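Local coordinates for probable acetyltransferase (Thermus thermophilus, PDB 3EXN), which binds acetyl coenzyme A and probably transfers its acetyl group to an acceptor, as in other GCN5-related acetyltransferases, at residues A[20-25]-A[51-56]; A[33-38]-A[129-134]; A[67-72]-A[101-106]; A[92-97]-A[135-140]. One frame throughout, in Å; residues are numbered along the deposited sequence.

Contact 1: A[20-25]-A[51-56]; sequences KDAPLL and RDLQTL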
# COMPACT_ATOMS: atom_id res chain seq x y z
N LYS A 20 -9.35 -15.66 -1.67
CA LYS A 20 -8.52 -16.87 -1.52
C LYS A 20 -7.04 -16.59 -1.19
O LYS A 20 -6.34 -17.45 -0.66
CB LYS A 20 -8.61 -17.77 -2.75
CG LYS A 20 -7.90 -17.25 -3.96
CD LYS A 20 -7.99 -18.23 -5.11
CE LYS A 20 -7.24 -17.66 -6.31
NZ LYS A 20 -8.01 -16.55 -6.97
N ASP A 21 -6.57 -15.36 -1.45
CA ASP A 21 -5.22 -14.95 -1.06
C ASP A 21 -5.02 -14.66 0.45
O ASP A 21 -3.87 -14.37 0.86
CB ASP A 21 -4.76 -13.73 -1.91
CG ASP A 21 -4.69 -14.02 -3.40
OD1 ASP A 21 -4.29 -15.14 -3.79
OD2 ASP A 21 -5.01 -13.10 -4.20
N ALA A 22 -6.10 -14.76 1.26
CA ALA A 22 -6.08 -14.35 2.68
C ALA A 22 -4.92 -14.94 3.47
O ALA A 22 -4.23 -14.23 4.18
CB ALA A 22 -7.44 -14.67 3.37
N PRO A 23 -4.65 -16.23 3.32
CA PRO A 23 -3.51 -16.80 4.04
C PRO A 23 -2.13 -16.18 3.68
O PRO A 23 -1.29 -16.02 4.58
CB PRO A 23 -3.58 -18.27 3.66
CG PRO A 23 -5.03 -18.50 3.31
CD PRO A 23 -5.44 -17.25 2.62
N LEU A 24 -1.93 -15.84 2.41
CA LEU A 24 -0.67 -15.23 1.95
C LEU A 24 -0.57 -13.79 2.45
O LEU A 24 0.50 -13.34 2.87
CB LEU A 24 -0.60 -15.24 0.42
CG LEU A 24 -0.60 -16.56 -0.32
CD1 LEU A 24 -0.38 -16.30 -1.82
CD2 LEU A 24 0.49 -17.50 0.20
N LEU A 25 -1.66 -13.05 2.38
CA LEU A 25 -1.61 -11.67 2.86
C LEU A 25 -1.44 -11.63 4.38
O LEU A 25 -0.68 -10.80 4.93
CB LEU A 25 -2.86 -10.91 2.44
CG LEU A 25 -2.89 -9.44 2.89
CD1 LEU A 25 -1.64 -8.68 2.38
CD2 LEU A 25 -4.16 -8.74 2.39
N ARG A 51 -12.31 -10.76 6.09
CA ARG A 51 -13.35 -9.75 6.07
C ARG A 51 -12.93 -8.53 5.21
O ARG A 51 -13.70 -8.03 4.39
CB ARG A 51 -13.68 -9.36 7.50
CG ARG A 51 -14.73 -8.34 7.68
CD ARG A 51 -15.02 -8.17 9.15
NE ARG A 51 -15.37 -9.46 9.78
CZ ARG A 51 -14.68 -10.10 10.74
NH1 ARG A 51 -13.56 -9.59 11.27
NH2 ARG A 51 -15.14 -11.26 11.19
N ASP A 52 -11.71 -8.07 5.39
CA ASP A 52 -11.21 -6.92 4.66
C ASP A 52 -11.13 -7.19 3.14
O ASP A 52 -11.44 -6.34 2.36
CB ASP A 52 -9.87 -6.49 5.26
CG ASP A 52 -10.04 -5.76 6.61
OD1 ASP A 52 -11.18 -5.35 6.96
OD2 ASP A 52 -9.04 -5.59 7.32
N LEU A 53 -10.70 -8.39 2.75
CA LEU A 53 -10.69 -8.76 1.34
C LEU A 53 -12.09 -8.89 0.72
O LEU A 53 -12.29 -8.52 -0.43
CB LEU A 53 -9.86 -10.03 1.11
CG LEU A 53 -8.35 -9.88 1.36
CD1 LEU A 53 -7.69 -11.21 1.28
CD2 LEU A 53 -7.69 -8.82 0.39
N GLN A 54 -13.06 -9.32 1.51
CA GLN A 54 -14.46 -9.42 1.01
C GLN A 54 -15.03 -8.04 0.72
O GLN A 54 -15.75 -7.83 -0.29
CB GLN A 54 -15.31 -10.17 2.03
CG GLN A 54 -14.93 -11.62 2.17
CD GLN A 54 -15.63 -12.35 3.30
OE1 GLN A 54 -16.06 -11.76 4.31
NE2 GLN A 54 -15.74 -13.64 3.15
N THR A 55 -14.70 -7.11 1.60
CA THR A 55 -15.09 -5.73 1.46
C THR A 55 -14.49 -5.12 0.19
O THR A 55 -15.20 -4.44 -0.54
CB THR A 55 -14.72 -4.87 2.72
OG1 THR A 55 -15.41 -5.38 3.88
CG2 THR A 55 -15.14 -3.46 2.49
N LEU A 56 -13.20 -5.32 -0.08
CA LEU A 56 -12.60 -4.70 -1.27
C LEU A 56 -13.02 -5.38 -2.55
O LEU A 56 -13.11 -4.72 -3.60
CB LEU A 56 -11.07 -4.56 -1.15
CG LEU A 56 -10.09 -5.71 -1.39
CD1 LEU A 56 -9.86 -5.94 -2.93
CD2 LEU A 56 -8.75 -5.44 -0.69
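The carbonyl oxygen of Asp-21 is held by two amides at the start of helix 22-30. Leu-25 N gives the sound bond, 3.0 Å to Asp-21 O, and Leu-24 N adds a weak one. This fixes the first turn of the helix, the part that Leu-53 of helix 46-57 meets. Leu-53 carries the contact with both of its methyls. Its CG stands anti to its own carbonyl carbon (chi1 -67°), and the end of the side chain forks towards helix 22-30. One branch, CD1, settles on the backbone of the first turn, with Leu-53 CD1 3.8 Å from Ala-22 CA. The same methyl touches the small side chain there, Ala-22 CB lying 4.0 Å from Leu-53 CD1. Ala-22 also rests on Leu-46 and Val-50 of helix 46-57. The other branch reaches the residue that closes this turn, where Leu-53 CD2 is 4.1 Å from Leu-25 CD2. These two leucines cross obliquely. No hydrogen bond joins the segments, so the contact is apolar. The carboxylate of Asp-21 turns back instead to Thr-18 N. Val-17 also touches Leu-53, and Val-49 and Tyr-76 touch Leu-25, which extends the apolar cluster to strand 72-81. The side chain of Leu-25 is about 12 Å from the bound acetyl coenzyme A. The contact joins two of the helices between strands 13-16 and 62-69, the place where the GNAT fold carries its helices between the first and second strands.

Contact 2: A[33-38]-A[129-134]; sequences PSYFAL and GHNPKA. With ACO (acetyl coenzyme *a), chain C.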
# COMPACT_ATOMS: atom_id res chain seq x y z
N PRO A 33 5.92 -7.10 11.69
CA PRO A 33 5.42 -6.70 13.02
C PRO A 33 5.72 -5.25 13.42
O PRO A 33 4.96 -4.65 14.18
CB PRO A 33 6.14 -7.65 13.97
CG PRO A 33 7.36 -8.05 13.25
CD PRO A 33 6.95 -8.15 11.81
N SER A 34 6.81 -4.69 12.90
CA SER A 34 7.25 -3.38 13.35
C SER A 34 6.26 -2.32 12.86
O SER A 34 5.99 -1.35 13.58
CB SER A 34 8.71 -3.05 12.92
OG SER A 34 9.68 -3.98 13.42
N TYR A 35 5.66 -2.54 11.70
CA TYR A 35 4.66 -1.60 11.22
C TYR A 35 3.42 -1.52 12.12
O TYR A 35 2.97 -0.43 12.46
CB TYR A 35 4.24 -1.94 9.80
CG TYR A 35 3.10 -1.10 9.35
CD1 TYR A 35 3.25 0.29 9.18
CD2 TYR A 35 1.85 -1.66 9.10
CE1 TYR A 35 2.15 1.08 8.79
CE2 TYR A 35 0.78 -0.87 8.71
CZ TYR A 35 0.94 0.47 8.54
OH TYR A 35 -0.18 1.20 8.15
N PHE A 36 2.87 -2.66 12.51
CA PHE A 36 1.70 -2.70 13.38
C PHE A 36 1.95 -2.13 14.78
O PHE A 36 1.12 -1.40 15.30
CB PHE A 36 1.10 -4.11 13.40
CG PHE A 36 0.55 -4.51 12.08
CD1 PHE A 36 -0.72 -4.13 11.70
CD2 PHE A 36 1.34 -5.18 11.17
CE1 PHE A 36 -1.21 -4.44 10.44
CE2 PHE A 36 0.85 -5.49 9.94
CZ PHE A 36 -0.41 -5.11 9.56
N ALA A 37 3.13 -2.39 15.32
CA ALA A 37 3.52 -1.81 16.60
C ALA A 37 3.59 -0.29 16.52
O ALA A 37 3.05 0.41 17.41
CB ALA A 37 4.86 -2.41 17.09
N LEU A 38 4.20 0.23 15.46
CA LEU A 38 4.32 1.67 15.23
C LEU A 38 2.95 2.43 15.19
O LEU A 38 2.85 3.54 15.72
CB LEU A 38 5.13 1.93 13.96
CG LEU A 38 5.52 3.39 13.74
CD1 LEU A 38 7.03 3.53 13.56
CD2 LEU A 38 4.73 3.93 12.56
N GLY A 129 -0.65 7.74 11.72
CA GLY A 129 0.15 7.86 12.94
C GLY A 129 1.47 8.60 12.81
O GLY A 129 1.76 9.25 11.79
N HIS A 130 2.24 8.53 13.89
CA HIS A 130 3.58 9.09 13.95
C HIS A 130 4.58 8.22 13.18
O HIS A 130 5.38 7.45 13.78
CB HIS A 130 4.04 9.18 15.41
CG HIS A 130 5.39 9.80 15.57
ND1 HIS A 130 5.60 11.16 15.44
CD2 HIS A 130 6.60 9.25 15.84
CE1 HIS A 130 6.89 11.42 15.63
NE2 HIS A 130 7.51 10.28 15.88
N ASN A 131 4.56 8.35 11.88
CA ASN A 131 5.41 7.55 11.00
C ASN A 131 6.30 8.43 10.11
O ASN A 131 6.08 8.49 8.90
CB ASN A 131 4.52 6.64 10.15
CG ASN A 131 5.30 5.54 9.49
OD1 ASN A 131 6.54 5.54 9.52
ND2 ASN A 131 4.60 4.58 8.90
N PRO A 132 7.31 9.12 10.70
CA PRO A 132 8.15 10.03 9.88
C PRO A 132 8.99 9.35 8.78
O PRO A 132 9.27 9.98 7.72
CB PRO A 132 9.06 10.69 10.92
CG PRO A 132 9.18 9.60 12.04
CD PRO A 132 7.75 9.07 12.10
N LYS A 133 9.40 8.10 9.02
CA LYS A 133 10.05 7.28 7.97
C LYS A 133 9.24 7.12 6.68
O LYS A 133 9.80 7.16 5.56
CB LYS A 133 10.36 5.89 8.51
CG LYS A 133 10.34 4.74 7.45
CD LYS A 133 10.47 3.38 8.16
CE LYS A 133 10.31 2.17 7.24
NZ LYS A 133 11.03 0.95 7.76
N ALA A 134 7.94 6.86 6.83
CA ALA A 134 7.03 6.76 5.68
C ALA A 134 6.87 8.14 5.03
O ALA A 134 6.85 8.27 3.82
CB ALA A 134 5.64 6.18 6.10
O5B ACO C . 13.34 3.47 -0.86
P1A ACO C . 12.93 1.87 -1.03
O1A ACO C . 14.16 1.03 -0.68
O2A ACO C . 12.10 1.75 -2.30
O3A ACO C . 11.88 1.76 0.21
P2A ACO C . 11.21 0.40 0.69
O4A ACO C . 11.79 0.13 2.08
O5A ACO C . 11.38 -0.71 -0.32
O6A ACO C . 9.65 0.94 0.78
CBP ACO C . 8.12 1.61 2.60
CCP ACO C . 9.22 2.03 1.61
CDP ACO C . 6.93 1.22 1.75
CEP ACO C . 7.71 2.76 3.52
CAP ACO C . 8.60 0.40 3.45
OAP ACO C . 9.75 0.76 4.26
C9P ACO C . 7.56 -0.13 4.41
O9P ACO C . 6.79 -1.03 4.10
N8P ACO C . 7.53 0.42 5.62
C7P ACO C . 6.64 -0.04 6.70
C6P ACO C . 5.15 0.12 6.38
C5P ACO C . 4.81 1.58 6.07
O5P ACO C . 5.26 2.52 6.76
N4P ACO C . 4.01 1.76 5.01
C3P ACO C . 3.58 3.07 4.61
C2P ACO C . 2.28 3.46 5.26
S1P ACO C . 1.69 5.08 4.73
C ACO C . 1.04 4.56 3.25
O ACO C . 1.13 3.40 2.94
CH3 ACO C . 0.35 5.55 2.33
O HOH W 1 1.90 6.13 15.73
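Leu-38, the last residue of helix 33-38, comes within 7.3 Å of Asn-131, CA to CA, just where Asn-131 caps the start of helix 132-140. The side chain of Leu-38 crosses that of Asn-131 at about a right angle. Its CD2 methyl does the touching: Leu-38 CD2 is 3.5 Å from Asn-131 CG. The amide of Asn-131 works at both ends. Its CG lies anti to the backbone N (chi1 -165°), which sets the group between the helix start and the cofactor. Asn-131 OD1 accepts from Ala-134 N at 3.3 Å, with the donor well above the carbonyl plane. Asn-131 ND2 donates to O5P of acetyl coenzyme A at 3.0 Å, with an N-H...O angle of 150°. The edge of the Tyr-35 ring lies beside that same nitrogen, Tyr-35 CE1 being 4.3 Å from Asn-131 ND2. The ring also meets the pantetheine arm, with Tyr-35 CD1 3.4 Å from C6P of the cofactor. The CB of Ala-134 approaches O5P as well. One water bridges the backbones. It donates to Leu-38 O at 2.8 Å and accepts from His-130 N at 3.0 Å, where His-130 centres an inverse gamma turn. The two bonds of the Asn-131 amide tell its oxygen from its nitrogen and hold its rotation. The helix cap thus serves as a donor to the pantetheine carbonyl, while Leu-38 and Tyr-35 bring apolar groups against the cap and the arm.

Contact 3: A[67-72]-A[101-106]; sequences LFLGQE and QGRGLG. With ACO (acetyl coenzyme *a), chain C.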
# COMPACT_ATOMS: atom_id res chain seq x y z
N LEU A 67 2.32 -8.19 -3.77
CA LEU A 67 3.60 -7.89 -4.45
C LEU A 67 4.49 -9.10 -4.40
O LEU A 67 4.74 -9.65 -3.33
CB LEU A 67 4.26 -6.64 -3.84
CG LEU A 67 3.39 -5.39 -3.71
CD1 LEU A 67 4.18 -4.24 -3.07
CD2 LEU A 67 2.82 -4.95 -5.04
N PHE A 68 4.87 -9.59 -5.59
CA PHE A 68 5.56 -10.87 -5.70
C PHE A 68 6.95 -10.69 -6.27
O PHE A 68 7.14 -9.98 -7.24
CB PHE A 68 4.79 -11.88 -6.56
CG PHE A 68 3.68 -12.62 -5.82
CD1 PHE A 68 3.94 -13.75 -5.04
CD2 PHE A 68 2.36 -12.19 -5.95
CE1 PHE A 68 2.90 -14.43 -4.37
CE2 PHE A 68 1.28 -12.90 -5.31
CZ PHE A 68 1.55 -13.99 -4.50
N LEU A 69 7.89 -11.41 -5.69
CA LEU A 69 9.18 -11.67 -6.40
C LEU A 69 9.17 -13.16 -6.72
O LEU A 69 9.39 -14.00 -5.83
CB LEU A 69 10.38 -11.28 -5.54
CG LEU A 69 10.70 -9.79 -5.40
CD1 LEU A 69 11.84 -9.58 -4.42
CD2 LEU A 69 10.99 -9.09 -6.74
N GLY A 70 8.90 -13.49 -7.98
CA GLY A 70 8.67 -14.88 -8.37
C GLY A 70 7.45 -15.39 -7.63
O GLY A 70 6.39 -14.79 -7.75
N GLN A 71 7.61 -16.47 -6.86
CA GLN A 71 6.53 -17.06 -6.05
C GLN A 71 6.40 -16.52 -4.63
O GLN A 71 5.52 -16.95 -3.87
CB GLN A 71 6.72 -18.58 -5.94
CG GLN A 71 6.54 -19.28 -7.24
CD GLN A 71 5.16 -19.04 -7.80
OE1 GLN A 71 4.98 -18.16 -8.65
NE2 GLN A 71 4.17 -19.82 -7.33
N GLU A 72 7.28 -15.61 -4.25
CA GLU A 72 7.33 -15.17 -2.87
C GLU A 72 6.57 -13.87 -2.70
O GLU A 72 6.89 -12.89 -3.36
CB GLU A 72 8.78 -14.99 -2.43
CG GLU A 72 8.95 -14.85 -0.90
CD GLU A 72 8.61 -16.12 -0.10
OE1 GLU A 72 8.57 -17.24 -0.68
OE2 GLU A 72 8.37 -15.99 1.13
N GLN A 101 12.84 -4.87 3.03
CA GLN A 101 12.87 -3.41 3.00
C GLN A 101 14.26 -2.87 2.63
O GLN A 101 15.28 -3.56 2.75
CB GLN A 101 12.37 -2.81 4.36
CG GLN A 101 10.85 -2.90 4.57
CD GLN A 101 10.35 -2.50 5.94
OE1 GLN A 101 11.12 -2.05 6.79
NE2 GLN A 101 9.05 -2.66 6.17
N GLY A 102 14.30 -1.63 2.15
CA GLY A 102 15.57 -0.97 1.82
C GLY A 102 16.32 -1.44 0.56
O GLY A 102 17.54 -1.23 0.46
N ARG A 103 15.62 -2.08 -0.38
CA ARG A 103 16.23 -2.62 -1.61
C ARG A 103 15.55 -2.00 -2.83
O ARG A 103 15.70 -2.48 -3.93
CB ARG A 103 16.07 -4.14 -1.71
CG ARG A 103 16.31 -4.90 -0.41
CD ARG A 103 16.43 -6.42 -0.65
NE ARG A 103 15.51 -6.90 -1.69
CZ ARG A 103 15.59 -8.09 -2.28
NH1 ARG A 103 14.73 -8.44 -3.22
NH2 ARG A 103 16.54 -8.95 -1.94
N GLY A 104 14.80 -0.93 -2.63
CA GLY A 104 14.11 -0.26 -3.72
C GLY A 104 12.78 -0.83 -4.15
O GLY A 104 12.20 -0.32 -5.14
N LEU A 105 12.26 -1.83 -3.45
CA LEU A 105 11.00 -2.44 -3.87
C LEU A 105 9.76 -1.53 -3.69
O LEU A 105 8.82 -1.58 -4.51
CB LEU A 105 10.79 -3.76 -3.17
CG LEU A 105 11.83 -4.84 -3.41
CD1 LEU A 105 11.57 -5.99 -2.50
CD2 LEU A 105 11.88 -5.35 -4.88
N GLY A 106 9.79 -0.66 -2.68
CA GLY A 106 8.70 0.30 -2.42
C GLY A 106 8.60 1.25 -3.60
O GLY A 106 7.50 1.47 -4.15
O5B ACO C . 13.34 3.47 -0.86
P1A ACO C . 12.93 1.87 -1.03
O1A ACO C . 14.16 1.03 -0.68
O2A ACO C . 12.10 1.75 -2.30
O3A ACO C . 11.88 1.76 0.21
P2A ACO C . 11.21 0.40 0.69
O4A ACO C . 11.79 0.13 2.08
O5A ACO C . 11.38 -0.71 -0.32
O6A ACO C . 9.65 0.94 0.78
CBP ACO C . 8.12 1.61 2.60
CCP ACO C . 9.22 2.03 1.61
CDP ACO C . 6.93 1.22 1.75
CEP ACO C . 7.71 2.76 3.52
CAP ACO C . 8.60 0.40 3.45
OAP ACO C . 9.75 0.76 4.26
C9P ACO C . 7.56 -0.13 4.41
O9P ACO C . 6.79 -1.03 4.10
N8P ACO C . 7.53 0.42 5.62
C7P ACO C . 6.64 -0.04 6.70
C6P ACO C . 5.15 0.12 6.38
C5P ACO C . 4.81 1.58 6.07
O5P ACO C . 5.26 2.52 6.76
N4P ACO C . 4.01 1.76 5.01
C3P ACO C . 3.58 3.07 4.61
C2P ACO C . 2.28 3.46 5.26
S1P ACO C . 1.69 5.08 4.73
C ACO C . 1.04 4.56 3.25
O ACO C . 1.13 3.40 2.94
CH3 ACO C . 0.35 5.55 2.33
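Leu-69 and Leu-105 reach towards each other tip to tip, with Leu-69 CD1 4.1 Å from Leu-105 CD1. The same methyl of Leu-69 also receives Arg-103, which comes in at a slant. The bend at chi3 (-37°) turns the guanidinium towards Leu-69, and Arg-103 NH1 lies 3.3 Å from Leu-69 CD1. The methyl sits at the edge of the guanidinium, near its plane, and not over a face. Val-9 and Leu-12 also touch Leu-69. The loop carrying Arg-103 and Leu-105 has the sequence QGRGLG, the Q-x-x-G-x-G motif by which GNAT enzymes bind the pyrophosphate of coenzyme A. Its backbone amides point at the phosphates. Gly-102 N donates to O4A of the cofactor at 3.1 Å, and the bond is nearly straight at 167°. Gly-104 N meets O1A at 2.8 Å, and Gly-106 N meets O5A at 2.8 Å. Gly-106, with no CB, lets O6A of the cofactor lie close. Gln-101 stretches alongside the pantetheine, and Gln-101 NE2 is 3.4 Å from C9P of the cofactor. Its NE2 bonds Ile-96 O, and its OE1 takes Lys-133 NZ. With a leucine in place of Gln-101, Ile-96 O and Lys-133 NZ would probably each lose a polar mate, and the lysine would be freer to swing. Gly-104 is the N-cap of helix 105-115, whose positive end would probably favour the pyrophosphate charge.

Contact 4: A[92-97]-A[135-140]; sequences SLLLIR and KAFFQA. With ACO (acetyl coenzyme *a), chain C.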
# COMPACT_ATOMS: atom_id res chain seq x y z
N SER A 92 -3.81 4.05 0.17
CA SER A 92 -4.05 3.89 1.62
C SER A 92 -3.05 3.02 2.34
O SER A 92 -2.89 3.15 3.54
CB SER A 92 -5.48 3.34 1.88
OG SER A 92 -5.65 2.02 1.38
N LEU A 93 -2.37 2.14 1.61
CA LEU A 93 -1.34 1.29 2.20
C LEU A 93 -0.34 0.80 1.14
O LEU A 93 -0.72 0.21 0.11
CB LEU A 93 -1.98 0.10 2.93
CG LEU A 93 -1.05 -0.80 3.74
CD1 LEU A 93 -0.24 0.02 4.76
CD2 LEU A 93 -1.89 -1.90 4.39
N LEU A 94 0.94 1.04 1.43
CA LEU A 94 2.05 0.39 0.72
C LEU A 94 2.97 -0.25 1.80
O LEU A 94 3.49 0.42 2.67
CB LEU A 94 2.84 1.40 -0.11
CG LEU A 94 4.11 0.90 -0.81
CD1 LEU A 94 3.93 -0.35 -1.75
CD2 LEU A 94 4.77 2.05 -1.60
N LEU A 95 3.08 -1.55 1.76
CA LEU A 95 3.85 -2.27 2.74
C LEU A 95 4.84 -3.23 2.03
O LEU A 95 4.44 -4.02 1.19
CB LEU A 95 2.89 -3.05 3.67
CG LEU A 95 3.54 -3.99 4.71
CD1 LEU A 95 4.57 -3.23 5.53
CD2 LEU A 95 2.46 -4.57 5.64
N ILE A 96 6.12 -3.13 2.36
CA ILE A 96 7.12 -4.13 1.95
C ILE A 96 7.45 -4.95 3.18
O ILE A 96 7.72 -4.41 4.28
CB ILE A 96 8.40 -3.46 1.36
CG1 ILE A 96 8.08 -2.53 0.17
CG2 ILE A 96 9.47 -4.51 1.01
CD1 ILE A 96 7.43 -3.28 -1.02
N ARG A 97 7.41 -6.27 3.02
CA ARG A 97 7.70 -7.21 4.09
C ARG A 97 9.06 -6.86 4.69
O ARG A 97 10.02 -6.53 3.97
CB ARG A 97 7.73 -8.63 3.51
CG ARG A 97 7.15 -9.70 4.37
CD ARG A 97 7.16 -11.02 3.63
NE ARG A 97 8.49 -11.64 3.59
CZ ARG A 97 8.78 -12.77 2.95
NH1 ARG A 97 7.84 -13.42 2.26
NH2 ARG A 97 10.01 -13.29 3.03
N LYS A 135 6.74 9.17 5.86
CA LYS A 135 6.63 10.54 5.34
C LYS A 135 7.88 10.93 4.54
O LYS A 135 7.79 11.52 3.43
CB LYS A 135 6.38 11.52 6.49
CG LYS A 135 5.12 11.20 7.30
CD LYS A 135 4.95 12.23 8.44
CE LYS A 135 3.60 12.10 9.12
NZ LYS A 135 3.48 13.00 10.32
N ALA A 136 9.05 10.60 5.05
CA ALA A 136 10.31 10.85 4.32
C ALA A 136 10.35 10.09 2.96
O ALA A 136 10.76 10.64 1.92
CB ALA A 136 11.53 10.49 5.20
N PHE A 137 9.89 8.83 2.96
CA PHE A 137 9.83 8.04 1.73
C PHE A 137 8.96 8.69 0.66
O PHE A 137 9.40 8.84 -0.50
CB PHE A 137 9.30 6.63 2.01
CG PHE A 137 8.99 5.84 0.76
CD1 PHE A 137 9.99 5.20 0.04
CD2 PHE A 137 7.69 5.74 0.30
CE1 PHE A 137 9.69 4.47 -1.11
CE2 PHE A 137 7.38 5.02 -0.84
CZ PHE A 137 8.40 4.38 -1.55
N PHE A 138 7.73 9.03 1.02
CA PHE A 138 6.80 9.63 0.06
C PHE A 138 7.29 10.96 -0.47
O PHE A 138 7.14 11.23 -1.66
CB PHE A 138 5.34 9.70 0.60
CG PHE A 138 4.65 8.33 0.60
CD1 PHE A 138 4.21 7.75 -0.59
CD2 PHE A 138 4.46 7.63 1.79
CE1 PHE A 138 3.61 6.47 -0.58
CE2 PHE A 138 3.88 6.37 1.80
CZ PHE A 138 3.47 5.78 0.62
N GLN A 139 7.88 11.79 0.40
CA GLN A 139 8.43 13.09 -0.07
C GLN A 139 9.55 12.87 -1.12
O GLN A 139 9.63 13.58 -2.15
CB GLN A 139 8.92 13.94 1.10
CG GLN A 139 7.81 14.42 2.08
CD GLN A 139 7.46 15.89 1.85
OE1 GLN A 139 7.49 16.39 0.70
NE2 GLN A 139 7.16 16.60 2.92
N ALA A 140 10.40 11.88 -0.85
CA ALA A 140 11.52 11.55 -1.74
C ALA A 140 11.03 11.13 -3.10
O ALA A 140 11.70 11.39 -4.10
CB ALA A 140 12.42 10.44 -1.13
O5B ACO C . 13.34 3.47 -0.86
P1A ACO C . 12.93 1.87 -1.03
O1A ACO C . 14.16 1.03 -0.68
O2A ACO C . 12.10 1.75 -2.30
O3A ACO C . 11.88 1.76 0.21
P2A ACO C . 11.21 0.40 0.69
O4A ACO C . 11.79 0.13 2.08
O5A ACO C . 11.38 -0.71 -0.32
O6A ACO C . 9.65 0.94 0.78
CBP ACO C . 8.12 1.61 2.60
CCP ACO C . 9.22 2.03 1.61
CDP ACO C . 6.93 1.22 1.75
CEP ACO C . 7.71 2.76 3.52
CAP ACO C . 8.60 0.40 3.45
OAP ACO C . 9.75 0.76 4.26
C9P ACO C . 7.56 -0.13 4.41
O9P ACO C . 6.79 -1.03 4.10
N8P ACO C . 7.53 0.42 5.62
C7P ACO C . 6.64 -0.04 6.70
C6P ACO C . 5.15 0.12 6.38
C5P ACO C . 4.81 1.58 6.07
O5P ACO C . 5.26 2.52 6.76
N4P ACO C . 4.01 1.76 5.01
C3P ACO C . 3.58 3.07 4.61
C2P ACO C . 2.28 3.46 5.26
S1P ACO C . 1.69 5.08 4.73
C ACO C . 1.04 4.56 3.25
O ACO C . 1.13 3.40 2.94
CH3 ACO C . 0.35 5.55 2.33
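Phe-137 meets Leu-94 at about a right angle, with Phe-137 CE2 4.0 Å from Leu-94 CD2. Its CG lies anti to the backbone N (chi1 170°), which sends the ring towards the strand and the cofactor. One ring face lies against CCP of acetyl coenzyme A, 3.6 Å from Phe-137 CD1 and offset toward the rim. With an alanine at Phe-137, the pantetheine would probably lose its flat neighbour at CCP, and a gap would open beside Leu-94. Phe-138 follows and presents a ring edge to Leu-94 CB. Phe-138 CZ is 3.6 Å from the acetyl methyl, CH3. Phe-137 CD2 stands over the centre of the Phe-138 ring, and Phe-143 packs edge-to-face against that ring. Across the cofactor, strand 89-96 supplies the polar bonds. Leu-94 N donates to the acetyl O of the cofactor at 2.8 Å. Leu-94 O accepts from N4P of the cofactor at 2.7 Å. Ile-96 N donates to O9P of the cofactor. Ser-92 and Leu-93 form a classic beta bulge opposite Asp-78. The pantetheine arm is thus bound much like a neighbouring strand, and the Leu-94 amide would probably polarise the thioester carbonyl.

In the fold
Contact 1 closes before contacts 3 and 4 open. Contact 2 crosses contact 1, because helix 33-38 lies between helices 22-30 and 46-57. Its other segment follows much later, after both segments of contact 3. Contacts 2 and 4 share helix 132-140 and have centres about 10 Å apart. Contacts 3 and 4 have centres about 14 Å apart, are joined by the salt bridge of Glu-72 with Arg-97, and reach the same mixed sheet. Contacts 2, 3 and 4 all touch acetyl coenzyme A and line it from pyrophosphate to acetyl group. Contact 1 has its centre about 21 Å from that of contact 4, across the chain's centre, but Leu-24 packs on Phe-68 of contact 3.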